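Local coordinates for protein putative oxidoreductase with NAD(P)-binding Rossmann-fold domain (Clostridium difficile, PDB 3UUW) that is a putative dehydrogenase of the GFO/IDH/MocA family that probably uses a nicotinamide dinucleotide bound to its Rossmann-fold domain to oxidise or reduce a still unidentified substrate, at residues Val227-Leu230 with Ile235-Val238; Tyr132-Asn137 with Thr253-Gly258. One frame throughout, in Å; residues are numbered along the deposited sequence.

Contact 1. Residues Val227-Leu230 with Ile235-Val238; sequences VEIL and IQRV
Val227-Leu230 and Ile235-Val238 pair as neighbouring antiparallel strands, in the middle of the large mixed sheet of the C-terminal domain. The short axes run 171° apart and approach to 4.6 Å. Val227 and Val238 form a hydrogen-bonded pair, with Val227 N to Val238 O at 3.1 Å and Val238 N to Val227 O at 2.9 Å. Ile229 and Gln236 form the next such pair, Ile229 N reaching Gln236 O at 2.8 Å and Gln236 N returning to Ile229 O at 2.9 Å; between the two lies the non-hydrogen-bonded pair Glu228-Arg237. Strands 224-231 and 234-239 thus make a beta hairpin, within the open sheet that follows the Rossmann domain in GFO/IDH/MocA-type oxidoreductases. Its two faces differ in chemistry. On that of Val227, Ile229, Gln236 and Val238, which helix 130-138 covers, Gln236 OE1 lies 3.9 Å from Ile229 CG2. On the other, Glu228 and Arg237 lie side by side and point the same way. CG of Glu228 stands anti to the backbone N, and the extended chain carries OE2 to Arg237 NE at 2.7 Å, a salt bridge whose N-H...O angle is 152°. OE2 spends its anti lone pair here and sits at the guanidinium edge, although the carboxylate and guanidinium planes are 60° apart. A water bridges the same OE2 to Arg237 NH2, while Ile235 CG2 rests 3.8 Å above one guanidinium face, toward its rim. Glu245 OE1 pairs with Arg237 NH1, Glu247 OE2 joins the water at NH2, and Asn146 ND2 bonds to Glu228 OE1.

Contact 2. Residues Tyr132-Asn137 with Thr253-Gly258; sequences YKEIKN and TLKQSG
Glu134, on helix 130-138, and Lys255, on strand 251-256, meet through a single salt bridge between their side-chain ends. Nothing else of Tyr132-Asn137 approaches Thr253-Gly258 within 4.5 Å: the nearest CA atoms, those of this same pair, are 11.8 Å apart, and only 66 Å² is buried in all. The two chains come from opposite directions and span that gap between them. Lys255 can be followed outward. Its CB leaves the strand toward the helix, and CG continues anti to the backbone N (chi1 -173°). CB, CG and CD come within 4.2 Å of no atom of the helical segment. A turn about the CG-CD bond (chi3 60°) then swings CE round, and CE is the first atom to arrive, 4.0 Å from Glu134 OE1. The ammonium group follows: NZ lies 3.0 Å from Glu134 OE1 and 3.1 Å from Glu134 OE2. Both oxygens use their syn lone pairs, so NZ sits in the fork of a bidentate grip, almost equally shared. Glu134 meets it with an extended chain, its CG likewise anti to the backbone N. The bridge reaches over strand 243-248, whose Leu244 touches the Glu134 side chain and is backbone-bonded to Lys255. Strand 251-256 is the outermost of its sheet within the chain, and through Thr253 and Leu254 it pairs with an antiparallel strand of the third subunit, carrying the sheet across the interface. The bridge belongs to one of two modelled conformers of Lys255, so it may not be held all the time; with both partners partly exposed, solvent probably weakens this tie between helix 130-138 and strand 251-256.

Overall arrangement
Contact 1 is mostly buried and contact 2 lies at the surface, yet both involve the same mixed sheet, contact 2 through strand 251-256 only, and their centres are 10 Å apart. Along the chain, the hairpin of contact 1 is nested inside the much longer loop closed by contact 2. Helix 130-138 links them: Tyr132 and Ile135 pack on Val227 and Val238, while Glu134 of the same helix reaches out to strand 251-256. Contact 1 combines a backbone ladder with a water-bridged salt bridge inside a cluster of charges; contact 2 has one long-reaching ion pair and no backbone bonds. The difference follows from what is joined: adjacent strands in contact 1, a helix and a distant strand in contact 2.

Contact 1. Residues Val227-Leu230 with Ile235-Val238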
# COMPACT_ATOMS: atom_id res chain seq x y z
N VAL A 227 -13.08 9.47 -1.42
CA VAL A 227 -13.16 10.76 -2.10
C VAL A 227 -11.77 11.02 -2.72
O VAL A 227 -10.75 10.85 -2.06
CB VAL A 227 -13.49 11.88 -1.14
CG1 VAL A 227 -13.26 13.26 -1.80
CG2 VAL A 227 -14.89 11.69 -0.62
N GLU A 228 -11.75 11.38 -4.00
CA GLU A 228 -10.52 11.66 -4.73
C GLU A 228 -10.70 12.99 -5.40
O GLU A 228 -11.68 13.19 -6.16
CB GLU A 228 -10.27 10.61 -5.79
CG GLU A 228 -9.06 10.85 -6.67
CD GLU A 228 -8.86 9.67 -7.58
OE1 GLU A 228 -9.70 9.49 -8.48
OE2 GLU A 228 -7.88 8.91 -7.36
N ILE A 229 -9.78 13.91 -5.13
CA ILE A 229 -9.80 15.22 -5.74
C ILE A 229 -8.58 15.38 -6.64
O ILE A 229 -7.44 15.25 -6.16
CB ILE A 229 -9.80 16.32 -4.67
CG1 ILE A 229 -11.02 16.21 -3.76
CG2 ILE A 229 -9.69 17.75 -5.33
CD1 ILE A 229 -11.02 17.26 -2.63
N LEU A 230 -8.82 15.63 -7.92
CA LEU A 230 -7.75 15.91 -8.90
C LEU A 230 -7.63 17.43 -9.05
O LEU A 230 -8.58 18.11 -9.46
CB LEU A 230 -8.05 15.28 -10.26
CG LEU A 230 -7.96 13.75 -10.43
CD1 LEU A 230 -9.12 13.05 -9.75
CD2 LEU A 230 -7.95 13.40 -11.92
N ILE A 235 -3.01 14.98 -6.59
CA ILE A 235 -4.18 14.11 -6.38
C ILE A 235 -4.27 13.95 -4.86
O ILE A 235 -3.25 13.72 -4.19
CB ILE A 235 -4.06 12.73 -6.99
CG1 ILE A 235 -3.81 12.81 -8.51
CG2 ILE A 235 -5.34 11.96 -6.73
CD1 ILE A 235 -3.59 11.46 -9.19
N GLN A 236 -5.47 14.13 -4.32
CA GLN A 236 -5.70 13.85 -2.90
C GLN A 236 -6.78 12.77 -2.81
O GLN A 236 -7.78 12.83 -3.52
CB GLN A 236 -6.19 15.07 -2.14
CG GLN A 236 -5.28 16.30 -2.12
CD GLN A 236 -6.06 17.61 -1.88
OE1 GLN A 236 -6.74 18.10 -2.76
NE2 GLN A 236 -5.92 18.16 -0.70
N ARG A 237 -6.61 11.82 -1.91
CA ARG A 237 -7.65 10.83 -1.69
C ARG A 237 -7.81 10.57 -0.21
O ARG A 237 -6.82 10.56 0.55
CB ARG A 237 -7.34 9.47 -2.31
CG ARG A 237 -6.69 9.46 -3.65
CD ARG A 237 -6.70 8.02 -4.20
NE ARG A 237 -6.11 8.07 -5.51
CZ ARG A 237 -4.81 8.10 -5.73
NH1 ARG A 237 -3.94 8.00 -4.72
NH2 ARG A 237 -4.38 8.19 -6.97
N VAL A 238 -9.05 10.33 0.20
CA VAL A 238 -9.30 9.88 1.56
C VAL A 238 -10.07 8.58 1.43
O VAL A 238 -11.10 8.54 0.77
CB VAL A 238 -10.06 10.89 2.43
CG1 VAL A 238 -10.39 10.28 3.79
CG2 VAL A 238 -9.24 12.13 2.62
O HOH W 1 -6.04 8.55 -9.45
O HOH W 2 -6.02 17.49 -5.26

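Contact 2. Residues Tyr132-Asn137 with Thr253-Gly258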
# COMPACT_ATOMS: atom_id res chain seq x y z
N TYR A 132 -11.59 14.69 5.34
CA TYR A 132 -12.32 15.31 4.24
C TYR A 132 -12.17 16.84 4.30
O TYR A 132 -12.01 17.50 3.26
CB TYR A 132 -13.80 14.98 4.27
CG TYR A 132 -14.21 13.57 3.80
CD1 TYR A 132 -13.28 12.66 3.33
CD2 TYR A 132 -15.55 13.22 3.74
CE1 TYR A 132 -13.68 11.41 2.86
CE2 TYR A 132 -15.95 11.97 3.28
CZ TYR A 132 -15.01 11.07 2.84
OH TYR A 132 -15.42 9.84 2.37
N LYS A 133 -12.25 17.39 5.50
CA LYS A 133 -12.04 18.82 5.66
C LYS A 133 -10.62 19.20 5.21
O LYS A 133 -10.42 20.27 4.59
CB LYS A 133 -12.31 19.29 7.09
CG LYS A 133 -13.79 19.28 7.43
CD LYS A 133 -14.13 19.76 8.86
CE LYS A 133 -13.49 21.09 9.24
NZ LYS A 133 -14.01 22.21 8.40
N GLU A 134 -9.64 18.39 5.56
CA GLU A 134 -8.26 18.69 5.18
C GLU A 134 -8.09 18.74 3.67
O GLU A 134 -7.54 19.71 3.15
CB GLU A 134 -7.30 17.70 5.80
CG GLU A 134 -5.85 18.05 5.55
CD GLU A 134 -4.88 17.31 6.45
OE1 GLU A 134 -5.31 16.45 7.25
OE2 GLU A 134 -3.66 17.58 6.33
N ILE A 135 -8.60 17.75 2.95
CA ILE A 135 -8.39 17.74 1.50
C ILE A 135 -9.18 18.85 0.85
O ILE A 135 -8.71 19.46 -0.09
CB ILE A 135 -8.62 16.34 0.82
CG1 ILE A 135 -10.07 15.86 0.96
CG2 ILE A 135 -7.65 15.31 1.41
CD1 ILE A 135 -10.39 14.61 0.06
N LYS A 136 -10.36 19.18 1.40
CA LYS A 136 -11.15 20.27 0.86
C LYS A 136 -10.40 21.58 1.04
O LYS A 136 -10.33 22.40 0.12
CB LYS A 136 -12.49 20.37 1.58
CG LYS A 136 -13.42 21.47 1.06
CD LYS A 136 -14.70 21.50 1.91
CE LYS A 136 -15.70 22.55 1.44
NZ LYS A 136 -15.23 23.92 1.80
N ASN A 137 -9.84 21.77 2.22
CA ASN A 137 -9.13 23.02 2.54
C ASN A 137 -7.84 23.19 1.71
O ASN A 137 -7.45 24.32 1.38
CB ASN A 137 -8.77 23.07 4.02
CG ASN A 137 -9.96 23.31 4.93
OD1 ASN A 137 -11.01 23.79 4.50
ND2 ASN A 137 -9.79 23.01 6.22
N THR A 253 2.25 10.14 -0.86
CA THR A 253 2.44 10.29 0.58
C THR A 253 1.20 9.81 1.28
O THR A 253 0.10 10.25 0.96
CB THR A 253 2.74 11.75 0.97
OG1 THR A 253 3.96 12.15 0.36
CG2 THR A 253 2.89 11.89 2.49
N LEU A 254 1.37 8.91 2.23
CA LEU A 254 0.26 8.31 2.95
C LEU A 254 0.31 8.70 4.42
O LEU A 254 1.34 8.53 5.08
CB LEU A 254 0.32 6.80 2.81
CG LEU A 254 -0.85 5.95 3.26
CD1 LEU A 254 -0.95 4.70 2.35
CD2 LEU A 254 -0.73 5.58 4.72
N LYS A 255 -0.82 9.16 4.93
CA LYS A 255 -0.95 9.52 6.34
C LYS A 255 -2.09 8.72 6.95
O LYS A 255 -3.18 8.62 6.40
CB LYS A 255 -1.20 11.03 6.50
CG LYS A 255 -1.17 11.50 7.96
CD LYS A 255 -1.21 13.04 8.09
CE LYS A 255 -2.46 13.65 7.48
NZ LYS A 255 -2.67 15.10 7.90
N GLN A 256 -1.80 8.09 8.08
CA GLN A 256 -2.82 7.37 8.80
C GLN A 256 -3.46 8.31 9.81
O GLN A 256 -2.88 9.34 10.16
CB GLN A 256 -2.20 6.19 9.55
CG GLN A 256 -1.59 5.14 8.63
CD GLN A 256 -1.16 3.89 9.34
OE1 GLN A 256 -1.55 3.64 10.48
NE2 GLN A 256 -0.34 3.09 8.67
N SER A 257 -4.65 7.96 10.26
CA SER A 257 -5.23 8.61 11.43
C SER A 257 -4.33 8.23 12.62
O SER A 257 -3.77 7.13 12.66
CB SER A 257 -6.65 8.12 11.71
OG SER A 257 -7.56 8.50 10.69
N GLY A 258 -4.20 9.15 13.55
CA GLY A 258 -3.41 8.90 14.75
C GLY A 258 -3.85 7.63 15.45
O GLY A 258 -5.04 7.26 15.44